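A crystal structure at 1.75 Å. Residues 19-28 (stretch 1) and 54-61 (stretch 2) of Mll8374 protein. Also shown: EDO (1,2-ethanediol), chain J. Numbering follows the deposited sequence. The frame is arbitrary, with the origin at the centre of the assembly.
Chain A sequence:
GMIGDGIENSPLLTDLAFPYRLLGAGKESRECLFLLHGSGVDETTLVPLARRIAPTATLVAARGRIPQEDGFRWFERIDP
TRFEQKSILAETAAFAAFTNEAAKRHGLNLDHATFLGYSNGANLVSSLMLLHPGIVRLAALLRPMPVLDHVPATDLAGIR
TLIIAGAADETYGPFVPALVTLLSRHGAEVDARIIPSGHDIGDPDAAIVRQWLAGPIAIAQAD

Stretch 1 19-28: PYRLLGAGKE
Stretch 2, residues 54-61: APTATLVA

Antiparallel strands pair through their backbones and leave side chains to sort onto two faces, a principle well illustrated by Mll8374 protein. Strands 20-23 and 58-61 run at 170°, their axes approaching to 4.8 Å, with R21 opposite A61, L22 opposite V60 and L23 opposite L59. Extended phi/psi values, -114/146 at L23 and -109/126 at L59, turn the amides of the two hydrogen-bonded pairs toward each other: R21 N to A61 O is 3.0 Å, A61 N to R21 O 2.9 Å, L23 N to L59 O 2.9 Å and L59 N to L23 O 2.8 Å.

R21, L23, L59 and A61 share one face. L23 (m, chi2 89°) brings CD1 within 4.0 Å of A61 CB, while its CB lies 4.1 Å from CB of L59 (m, t). R21 (m, t, t, chi4 -88°) leads its guanidinium away to partners elsewhere in the structure. On the other face, L22 (t, p) places CD1 3.9 Å from CG2 of V60 (t) and 3.6 Å from CG2 of T58 (m).

G24, at phi/psi 72/11, ends the ladder; an ideal CB would clash with A57 O at 2.6 Å. A type I turn, G24-K27, follows the first strand, and another, A54-A57, leads into the second. The extended K27 (m, t, t, t) bridges them, NZ donating to P55 O at 3.2 Å and to ethanediol O2 at 2.7 Å.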

# COMPACT_ATOMS: atom_id res chain seq x y z
N PRO A 19 -6.55 11.98 -6.24
CA PRO A 19 -5.49 12.99 -6.28
C PRO A 19 -4.13 12.36 -5.97
O PRO A 19 -4.05 11.37 -5.24
CB PRO A 19 -5.89 13.99 -5.19
CG PRO A 19 -7.25 13.62 -4.78
CD PRO A 19 -7.45 12.19 -5.10
N TYR A 20 -3.07 12.90 -6.56
CA TYR A 20 -1.72 12.38 -6.37
C TYR A 20 -0.65 13.39 -6.67
O TYR A 20 -0.88 14.34 -7.42
CB TYR A 20 -1.47 11.08 -7.15
CG TYR A 20 -1.39 11.29 -8.64
CD1 TYR A 20 -2.53 11.56 -9.40
CD2 TYR A 20 -0.15 11.28 -9.28
CE1 TYR A 20 -2.44 11.78 -10.78
CE2 TYR A 20 -0.04 11.50 -10.63
CZ TYR A 20 -1.18 11.75 -11.38
OH TYR A 20 -1.01 11.98 -12.74
N ARG A 21 0.53 13.15 -6.10
CA ARG A 21 1.73 13.87 -6.44
C ARG A 21 2.70 12.87 -7.07
O ARG A 21 2.76 11.68 -6.67
CB ARG A 21 2.37 14.46 -5.19
CG ARG A 21 1.54 15.49 -4.51
CD ARG A 21 2.24 15.93 -3.24
NE ARG A 21 1.38 16.84 -2.48
CZ ARG A 21 1.32 18.16 -2.62
NH1 ARG A 21 2.08 18.82 -3.48
NH2 ARG A 21 0.48 18.84 -1.87
N LEU A 22 3.49 13.36 -8.03
CA LEU A 22 4.48 12.56 -8.75
C LEU A 22 5.86 13.11 -8.44
O LEU A 22 6.18 14.24 -8.85
CB LEU A 22 4.25 12.59 -10.27
CG LEU A 22 5.08 11.59 -11.10
CD1 LEU A 22 4.66 10.10 -10.84
CD2 LEU A 22 5.02 11.91 -12.57
N LEU A 23 6.65 12.33 -7.71
CA LEU A 23 8.01 12.70 -7.30
C LEU A 23 9.11 11.83 -7.92
O LEU A 23 8.91 10.66 -8.21
CB LEU A 23 8.11 12.70 -5.77
CG LEU A 23 7.05 13.48 -4.98
CD1 LEU A 23 5.77 12.67 -4.60
CD2 LEU A 23 7.73 13.95 -3.73
N GLY A 24 10.25 12.44 -8.20
CA GLY A 24 11.43 11.71 -8.68
C GLY A 24 11.35 11.20 -10.11
O GLY A 24 12.19 10.41 -10.51
N ALA A 25 10.35 11.63 -10.86
CA ALA A 25 10.14 11.12 -12.24
C ALA A 25 11.26 11.43 -13.21
O ALA A 25 11.36 10.76 -14.24
CB ALA A 25 8.76 11.57 -12.79
N GLY A 26 12.11 12.42 -12.93
CA GLY A 26 13.30 12.67 -13.74
C GLY A 26 14.60 12.04 -13.29
O GLY A 26 15.63 12.25 -13.91
N LYS A 27 14.54 11.25 -12.21
CA LYS A 27 15.72 10.60 -11.66
C LYS A 27 15.95 9.26 -12.34
O LYS A 27 15.09 8.77 -13.06
CB LYS A 27 15.57 10.44 -10.15
CG LYS A 27 15.39 11.75 -9.44
CD LYS A 27 15.31 11.53 -7.94
CE LYS A 27 15.16 12.82 -7.14
NZ LYS A 27 15.20 12.57 -5.66
N GLU A 28 17.12 8.68 -12.11
CA GLU A 28 17.63 7.62 -12.98
C GLU A 28 16.87 6.25 -12.88
O GLU A 28 16.75 5.54 -13.87
CB GLU A 28 19.14 7.46 -12.76
CG GLU A 28 19.87 6.73 -13.89
N ALA A 54 14.07 4.28 -1.34
CA ALA A 54 14.45 4.29 -2.76
C ALA A 54 14.59 5.76 -3.21
O ALA A 54 13.68 6.32 -3.81
CB ALA A 54 13.44 3.57 -3.58
N PRO A 55 15.71 6.38 -2.88
CA PRO A 55 15.83 7.83 -3.15
C PRO A 55 15.70 8.32 -4.60
O PRO A 55 15.59 9.54 -4.81
CB PRO A 55 17.22 8.18 -2.60
CG PRO A 55 17.90 6.91 -2.34
CD PRO A 55 16.91 5.82 -2.25
N THR A 56 15.78 7.42 -5.57
CA THR A 56 15.72 7.79 -6.98
C THR A 56 14.54 7.15 -7.72
O THR A 56 14.39 7.33 -8.92
CB THR A 56 17.04 7.48 -7.72
OG1 THR A 56 17.26 6.07 -7.77
CG2 THR A 56 18.25 8.22 -7.08
N ALA A 57 13.69 6.42 -6.98
CA ALA A 57 12.46 5.89 -7.54
C ALA A 57 11.45 7.00 -7.83
O ALA A 57 11.40 8.03 -7.16
CB ALA A 57 11.81 4.82 -6.56
N THR A 58 10.67 6.77 -8.88
CA THR A 58 9.47 7.55 -9.12
C THR A 58 8.44 7.16 -8.07
O THR A 58 8.12 5.97 -7.89
CB THR A 58 8.93 7.29 -10.53
OG1 THR A 58 9.95 7.61 -11.48
CG2 THR A 58 7.70 8.15 -10.78
N LEU A 59 7.92 8.17 -7.38
CA LEU A 59 6.92 8.01 -6.36
C LEU A 59 5.58 8.54 -6.86
O LEU A 59 5.49 9.69 -7.32
CB LEU A 59 7.34 8.75 -5.08
CG LEU A 59 8.74 8.45 -4.54
CD1 LEU A 59 8.92 9.24 -3.25
CD2 LEU A 59 9.00 6.93 -4.32
N VAL A 60 4.56 7.69 -6.78
CA VAL A 60 3.14 8.11 -6.93
C VAL A 60 2.56 8.16 -5.53
O VAL A 60 2.21 7.13 -4.94
CB VAL A 60 2.30 7.18 -7.85
CG1 VAL A 60 0.83 7.68 -7.96
CG2 VAL A 60 2.91 7.03 -9.24
N ALA A 61 2.47 9.37 -4.99
CA ALA A 61 1.95 9.58 -3.65
C ALA A 61 0.46 9.92 -3.80
O ALA A 61 0.10 11.07 -4.04
CB ALA A 61 2.70 10.68 -2.97
C1 EDO J . 11.46 12.33 -3.84
O1 EDO J . 12.71 12.64 -3.22
C2 EDO J . 11.66 11.57 -5.13
O2 EDO J . 13.00 11.10 -5.25